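Local atomic coordinates of putative fimbrium tip subunit Fim1C (Bacteroides ovatus, PDB entry 4EPS), a protein that probably forms part of the tip of fimbriae, the cell-surface filaments that mediate adhesion and biofilm formation. Residues V162-A176 against R254-L268. Sequence-based numbering, arbitrary orientation. Where two conformers were deposited one is given.
Sequences VVVKLPSTRYIFTDA and RFVVDGGYKEVTHHL. With SO4 (sulfate ion), chain F.
Arg170 and Glu263 face each other on neighbouring parallel strands, and the arginine can be followed outward from its backbone. Its CB lies 3.3 Å from Tyr261 OH, CG passes the same hydroxyl, and CD touches both that oxygen and Glu263 OE2. With CG anti to the backbone N (chi1 169°) and the chain extended to NE, NH1 ends beside the carboxylate; Glu263 OE2 lies at the edge of the guanidinium, in a weak, long salt bridge of 3.4 Å from NH1. The same OE2 takes a 2.7 Å hydrogen bond from Tyr261 OH, two residues earlier on its own strand, while Ile172 CG1 covers one guanidinium face. A long, flexible arginine suits this polar side of the strands.

The strands belong to the fimbrillin-like part of the chain, and their pairing forms two parallel ladders. Leu166-Pro167 separates them on one side; on the other, a connection two residues longer contains the type I' turn Val257-Gly260. Gly260 closes this turn at positive phi (61°), a conformation glycine adopts readily, its N bonded to Val257 O. Pro167 packs its CD 3.3 Å from Val257 O.

On the opposite face from Arg170, Lys262 NZ donates to Thr169 OG1 at 2.7 Å, the lysine tip bending back at chi4 (-67°). Next along, Val264 CG2 sits over one face of the Tyr171 ring, 3.8 Å from its centroid. Phe173 is sandwiched between Leu268 CD2 and Tyr171 CB, with His266 O at its edge; both aromatic residues are buried, and their broad faces suit the methyl groups laid against them.

At the far end His267 NE2 hydrogen-bonds to O1 of a sulfate, probably from the crystallisation liquor, at 2.9 Å, and Ala176 N donates to its O4, while His267 ND1 is hydrogen-bonded to ND1 of His267 of the second subunit.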
loop_
_atom_site.group_PDB
_atom_site.type_symbol
_atom_site.label_atom_id
_atom_site.label_comp_id
_atom_site.label_asym_id
_atom_site.label_seq_id
_atom_site.Cartn_x
_atom_site.Cartn_y
_atom_site.Cartn_z
ATOM N N VAL A 162 -29.615 -16.178 -18.941
ATOM C CA VAL A 162 -28.293 -15.654 -19.270
ATOM C C VAL A 162 -27.877 -14.775 -18.078
ATOM O O VAL A 162 -28.645 -13.900 -17.665
ATOM C CB VAL A 162 -28.274 -14.857 -20.618
ATOM C CG1 VAL A 162 -27.027 -13.949 -20.745
ATOM C CG2 VAL A 162 -28.355 -15.797 -21.814
ATOM N N VAL A 163 -26.663 -14.965 -17.568
ATOM C CA VAL A 163 -26.116 -14.104 -16.503
ATOM C C VAL A 163 -24.817 -13.503 -17.058
ATOM O O VAL A 163 -23.985 -14.266 -17.556
ATOM C CB VAL A 163 -25.887 -14.839 -15.152
ATOM C CG1 VAL A 163 -25.291 -13.875 -14.108
ATOM C CG2 VAL A 163 -27.209 -15.443 -14.632
ATOM N N VAL A 164 -24.671 -12.159 -17.022
ATOM C CA VAL A 164 -23.461 -11.499 -17.526
ATOM C C VAL A 164 -22.769 -10.782 -16.362
ATOM O O VAL A 164 -23.387 -9.961 -15.692
ATOM C CB VAL A 164 -23.717 -10.510 -18.706
ATOM C CG1 VAL A 164 -22.390 -9.990 -19.277
ATOM C CG2 VAL A 164 -24.582 -11.135 -19.801
ATOM N N LYS A 165 -21.473 -11.069 -16.165
ATOM C CA LYS A 165 -20.644 -10.398 -15.162
ATOM C C LYS A 165 -19.572 -9.583 -15.893
ATOM O O LYS A 165 -18.596 -10.152 -16.393
ATOM C CB LYS A 165 -20.007 -11.437 -14.204
ATOM C CG LYS A 165 -19.223 -10.809 -13.045
ATOM C CD LYS A 165 -20.159 -10.181 -12.043
ATOM C CE LYS A 165 -19.416 -9.724 -10.816
ATOM N NZ LYS A 165 -20.306 -8.888 -9.988
ATOM N N LEU A 166 -19.754 -8.254 -15.969
ATOM C CA LEU A 166 -18.765 -7.408 -16.631
ATOM C C LEU A 166 -17.562 -7.152 -15.674
ATOM O O LEU A 166 -17.692 -7.362 -14.468
ATOM C CB LEU A 166 -19.394 -6.087 -17.097
ATOM C CG LEU A 166 -20.518 -6.207 -18.162
ATOM C CD1 LEU A 166 -21.081 -4.816 -18.464
ATOM C CD2 LEU A 166 -20.022 -6.910 -19.428
ATOM N N PRO A 167 -16.388 -6.734 -16.179
ATOM C CA PRO A 167 -15.277 -6.458 -15.257
ATOM C C PRO A 167 -15.602 -5.290 -14.314
ATOM O O PRO A 167 -16.311 -4.347 -14.673
ATOM C CB PRO A 167 -14.107 -6.092 -16.181
ATOM C CG PRO A 167 -14.702 -5.750 -17.475
ATOM C CD PRO A 167 -16.006 -6.469 -17.593
ATOM N N SER A 168 -15.160 -5.411 -13.066
ATOM C CA SER A 168 -15.329 -4.358 -12.062
ATOM C C SER A 168 -14.109 -4.382 -11.156
ATOM O O SER A 168 -13.422 -5.402 -11.082
ATOM C CB SER A 168 -16.628 -4.511 -11.275
ATOM O OG SER A 168 -16.703 -5.730 -10.552
ATOM N N THR A 169 -13.802 -3.252 -10.515
ATOM C CA THR A 169 -12.610 -3.182 -9.673
ATOM C C THR A 169 -12.906 -2.518 -8.344
ATOM O O THR A 169 -13.266 -1.347 -8.303
ATOM C CB THR A 169 -11.485 -2.414 -10.386
ATOM O OG1 THR A 169 -11.233 -3.021 -11.638
ATOM C CG2 THR A 169 -10.154 -2.380 -9.545
ATOM N N ARG A 170 -12.747 -3.261 -7.262
ATOM C CA ARG A 170 -12.856 -2.647 -5.952
ATOM C C ARG A 170 -11.527 -1.926 -5.666
ATOM O O ARG A 170 -10.456 -2.500 -5.872
ATOM C CB ARG A 170 -13.165 -3.685 -4.869
ATOM C CG ARG A 170 -13.017 -3.097 -3.468
ATOM C CD ARG A 170 -13.116 -4.130 -2.401
ATOM N NE ARG A 170 -13.174 -3.487 -1.086
ATOM C CZ ARG A 170 -13.175 -4.157 0.059
ATOM N NH1 ARG A 170 -13.086 -5.481 0.059
ATOM N NH2 ARG A 170 -13.240 -3.508 1.214
ATOM N N TYR A 171 -11.603 -0.670 -5.222
ATOM C CA TYR A 171 -10.424 0.072 -4.785
ATOM C C TYR A 171 -10.411 0.117 -3.278
ATOM O O TYR A 171 -11.381 0.554 -2.666
ATOM C CB TYR A 171 -10.410 1.517 -5.335
ATOM C CG TYR A 171 -9.990 1.616 -6.776
ATOM C CD1 TYR A 171 -10.876 1.298 -7.804
ATOM C CD2 TYR A 171 -8.698 2.008 -7.121
ATOM C CE1 TYR A 171 -10.483 1.348 -9.137
ATOM C CE2 TYR A 171 -8.298 2.072 -8.457
ATOM C CZ TYR A 171 -9.204 1.753 -9.460
ATOM O OH TYR A 171 -8.852 1.785 -10.782
ATOM N N ILE A 172 -9.340 -0.366 -2.675
ATOM C CA ILE A 172 -9.122 -0.191 -1.235
ATOM C C ILE A 172 -8.197 1.038 -1.168
ATOM O O ILE A 172 -7.003 0.925 -1.442
ATOM C CB ILE A 172 -8.540 -1.454 -0.563
ATOM C CG1 ILE A 172 -9.545 -2.652 -0.670
ATOM C CG2 ILE A 172 -8.135 -1.177 0.904
ATOM C CD1 ILE A 172 -8.879 -4.049 -0.619
ATOM N N PHE A 173 -8.764 2.203 -0.885
ATOM C CA PHE A 173 -7.970 3.433 -0.814
ATOM C C PHE A 173 -7.227 3.492 0.499
ATOM O O PHE A 173 -7.809 3.213 1.559
ATOM C CB PHE A 173 -8.856 4.663 -0.981
ATOM C CG PHE A 173 -9.427 4.786 -2.374
ATOM C CD1 PHE A 173 -8.592 4.797 -3.485
ATOM C CD2 PHE A 173 -10.799 4.908 -2.570
ATOM C CE1 PHE A 173 -9.120 4.934 -4.768
ATOM C CE2 PHE A 173 -11.324 5.085 -3.854
ATOM C CZ PHE A 173 -10.485 5.102 -4.936
ATOM N N THR A 174 -5.919 3.805 0.421
ATOM C CA THR A 174 -5.055 3.851 1.594
ATOM C C THR A 174 -4.306 5.171 1.695
ATOM O O THR A 174 -4.308 5.962 0.760
ATOM C CB THR A 174 -4.007 2.709 1.540
ATOM O OG1 THR A 174 -3.051 3.007 0.512
ATOM C CG2 THR A 174 -4.626 1.307 1.373
ATOM N N ASP A 175 -3.647 5.376 2.834
ATOM C CA ASP A 175 -2.729 6.484 3.036
ATOM C C ASP A 175 -1.375 5.963 2.524
ATOM O O ASP A 175 -1.306 4.827 2.016
ATOM C CB ASP A 175 -2.692 6.919 4.533
ATOM C CG ASP A 175 -2.114 5.920 5.535
ATOM O OD1 ASP A 175 -1.629 4.829 5.105
ATOM O OD2 ASP A 175 -2.187 6.196 6.759
ATOM N N ALA A 176 -0.308 6.747 2.686
ATOM C CA ALA A 176 1.032 6.381 2.204
ATOM C C ALA A 176 1.609 5.164 2.909
ATOM O O ALA A 176 2.488 4.505 2.351
ATOM C CB ALA A 176 1.979 7.571 2.383
ATOM N N ARG A 254 -23.535 -18.438 -16.875
ATOM C CA ARG A 254 -22.908 -17.185 -16.465
ATOM C C ARG A 254 -21.703 -16.893 -17.348
ATOM O O ARG A 254 -20.789 -17.711 -17.447
ATOM C CB ARG A 254 -22.509 -17.192 -14.979
ATOM C CG ARG A 254 -21.856 -15.876 -14.532
ATOM C CD ARG A 254 -21.458 -15.890 -13.063
ATOM N NE ARG A 254 -22.496 -15.324 -12.192
ATOM C CZ ARG A 254 -23.187 -16.016 -11.288
ATOM N NH1 ARG A 254 -22.960 -17.314 -11.117
ATOM N NH2 ARG A 254 -24.102 -15.415 -10.542
ATOM N N PHE A 255 -21.713 -15.731 -17.990
ATOM C CA PHE A 255 -20.601 -15.285 -18.834
ATOM C C PHE A 255 -19.774 -14.291 -18.021
ATOM O O PHE A 255 -20.281 -13.219 -17.695
ATOM C CB PHE A 255 -21.113 -14.618 -20.107
ATOM C CG PHE A 255 -21.878 -15.533 -21.029
ATOM C CD1 PHE A 255 -21.216 -16.275 -22.009
ATOM C CD2 PHE A 255 -23.263 -15.642 -20.933
ATOM C CE1 PHE A 255 -21.925 -17.100 -22.890
ATOM C CE2 PHE A 255 -23.978 -16.463 -21.829
ATOM C CZ PHE A 255 -23.302 -17.185 -22.797
ATOM N N VAL A 256 -18.529 -14.649 -17.684
ATOM C CA VAL A 256 -17.628 -13.750 -16.925
ATOM C C VAL A 256 -16.742 -13.041 -17.960
ATOM O O VAL A 256 -15.975 -13.683 -18.667
ATOM C CB VAL A 256 -16.818 -14.501 -15.839
ATOM C CG1 VAL A 256 -15.829 -13.556 -15.127
ATOM C CG2 VAL A 256 -17.764 -15.162 -14.820
ATOM N N VAL A 257 -16.905 -11.727 -18.083
ATOM C CA VAL A 257 -16.206 -10.959 -19.108
ATOM C C VAL A 257 -14.934 -10.342 -18.528
ATOM O O VAL A 257 -14.983 -9.647 -17.517
ATOM C CB VAL A 257 -17.143 -9.870 -19.713
ATOM C CG1 VAL A 257 -16.413 -9.023 -20.769
ATOM C CG2 VAL A 257 -18.422 -10.510 -20.297
ATOM N N ASP A 258 -13.809 -10.590 -19.197
ATOM C CA ASP A 258 -12.491 -10.043 -18.845
ATOM C C ASP A 258 -12.184 -10.115 -17.313
ATOM O O ASP A 258 -11.771 -9.131 -16.711
ATOM C CB ASP A 258 -12.354 -8.586 -19.373
ATOM C CG ASP A 258 -10.910 -8.051 -19.322
ATOM O OD1 ASP A 258 -9.967 -8.863 -19.462
ATOM O OD2 ASP A 258 -10.735 -6.841 -19.082
ATOM N N GLY A 259 -12.384 -11.288 -16.720
ATOM C CA GLY A 259 -12.042 -11.522 -15.320
ATOM C C GLY A 259 -13.065 -11.157 -14.272
ATOM O O GLY A 259 -12.904 -11.543 -13.114
ATOM N N GLY A 260 -14.119 -10.452 -14.664
ATOM C CA GLY A 260 -15.170 -10.076 -13.735
ATOM C C GLY A 260 -14.638 -9.198 -12.610
ATOM O O GLY A 260 -13.833 -8.293 -12.846
ATOM N N TYR A 261 -15.055 -9.486 -11.383
ATOM C CA TYR A 261 -14.680 -8.668 -10.221
ATOM C C TYR A 261 -13.230 -8.882 -9.775
ATOM O O TYR A 261 -12.761 -10.021 -9.640
ATOM C CB TYR A 261 -15.628 -8.983 -9.063
ATOM C CG TYR A 261 -15.298 -8.305 -7.750
ATOM C CD1 TYR A 261 -15.704 -6.997 -7.498
ATOM C CD2 TYR A 261 -14.620 -8.989 -6.738
ATOM C CE1 TYR A 261 -15.456 -6.387 -6.267
ATOM C CE2 TYR A 261 -14.371 -8.391 -5.504
ATOM C CZ TYR A 261 -14.830 -7.109 -5.260
ATOM O OH TYR A 261 -14.619 -6.544 -4.034
ATOM N N LYS A 262 -12.523 -7.773 -9.488
ATOM C CA LYS A 262 -11.165 -7.896 -8.951
ATOM C C LYS A 262 -10.959 -6.785 -7.914
ATOM O O LYS A 262 -11.754 -5.838 -7.875
ATOM C CB LYS A 262 -10.086 -7.866 -10.052
ATOM C CG LYS A 262 -9.782 -6.467 -10.603
ATOM C CD LYS A 262 -8.694 -6.538 -11.673
ATOM C CE LYS A 262 -8.041 -5.198 -11.936
ATOM N NZ LYS A 262 -8.980 -4.229 -12.566
ATOM N N GLU A 263 -9.916 -6.909 -7.069
ATOM C CA GLU A 263 -9.645 -5.892 -6.040
ATOM C C GLU A 263 -8.237 -5.354 -6.173
ATOM O O GLU A 263 -7.305 -6.113 -6.475
ATOM C CB GLU A 263 -9.806 -6.489 -4.620
ATOM C CG GLU A 263 -11.164 -7.113 -4.312
ATOM C CD GLU A 263 -11.434 -7.406 -2.841
ATOM O OE1 GLU A 263 -10.474 -7.359 -2.036
ATOM O OE2 GLU A 263 -12.619 -7.612 -2.485
ATOM N N VAL A 264 -8.073 -4.040 -5.959
ATOM C CA VAL A 264 -6.759 -3.399 -5.974
ATOM C C VAL A 264 -6.621 -2.472 -4.758
ATOM O O VAL A 264 -7.607 -2.092 -4.139
ATOM C CB VAL A 264 -6.453 -2.593 -7.288
ATOM C CG1 VAL A 264 -6.543 -3.461 -8.551
ATOM C CG2 VAL A 264 -7.337 -1.347 -7.411
ATOM N N THR A 265 -5.393 -2.084 -4.463
ATOM C CA THR A 265 -5.162 -1.089 -3.413
ATOM C C THR A 265 -4.563 0.140 -4.068
ATOM O O THR A 265 -3.858 0.037 -5.068
ATOM C CB THR A 265 -4.297 -1.587 -2.242
ATOM O OG1 THR A 265 -3.006 -1.963 -2.722
ATOM C CG2 THR A 265 -4.965 -2.693 -1.434
ATOM N N HIS A 266 -4.854 1.311 -3.507
ATOM C CA HIS A 266 -4.352 2.531 -4.113
ATOM C C HIS A 266 -4.151 3.618 -3.078
ATOM O O HIS A 266 -5.079 3.951 -2.342
ATOM C CB HIS A 266 -5.318 3.031 -5.228
ATOM C CG HIS A 266 -4.870 4.324 -5.859
ATOM N ND1 HIS A 266 -3.805 4.360 -6.762
ATOM C CD2 HIS A 266 -5.307 5.591 -5.641
ATOM C CE1 HIS A 266 -3.634 5.646 -7.077
ATOM N NE2 HIS A 266 -4.508 6.431 -6.424
ATOM N N HIS A 267 -2.962 4.214 -3.071
ATOM C CA HIS A 267 -2.673 5.388 -2.218
ATOM C C HIS A 267 -3.395 6.598 -2.809
ATOM O O HIS A 267 -2.963 7.144 -3.830
ATOM C CB HIS A 267 -1.161 5.653 -2.104
ATOM C CG HIS A 267 -0.823 6.899 -1.303
ATOM N ND1 HIS A 267 0.415 7.501 -1.414
ATOM C CD2 HIS A 267 -1.555 7.567 -0.369
ATOM C CE1 HIS A 267 0.395 8.543 -0.579
ATOM N NE2 HIS A 267 -0.769 8.629 0.066
ATOM N N LEU A 268 -4.521 6.983 -2.197
ATOM C CA LEU A 268 -5.354 8.069 -2.739
ATOM C C LEU A 268 -4.725 9.434 -2.403
ATOM O O LEU A 268 -4.519 9.764 -1.240
ATOM C CB LEU A 268 -6.802 7.958 -2.190
ATOM C CG LEU A 268 -7.848 8.967 -2.722
ATOM C CD1 LEU A 268 -8.037 8.835 -4.272
ATOM C CD2 LEU A 268 -9.206 8.751 -2.015
HETATM S S SO4 F . -0.445 10.690 3.029
HETATM O O1 SO4 F . -0.096 10.985 1.644
HETATM O O2 SO4 F . 0.793 10.610 3.786
HETATM O O3 SO4 F . -1.252 11.789 3.531
HETATM O O4 SO4 F . -1.117 9.449 3.172
HETATM O O HOH W 1 -4.301 9.175 1.336
#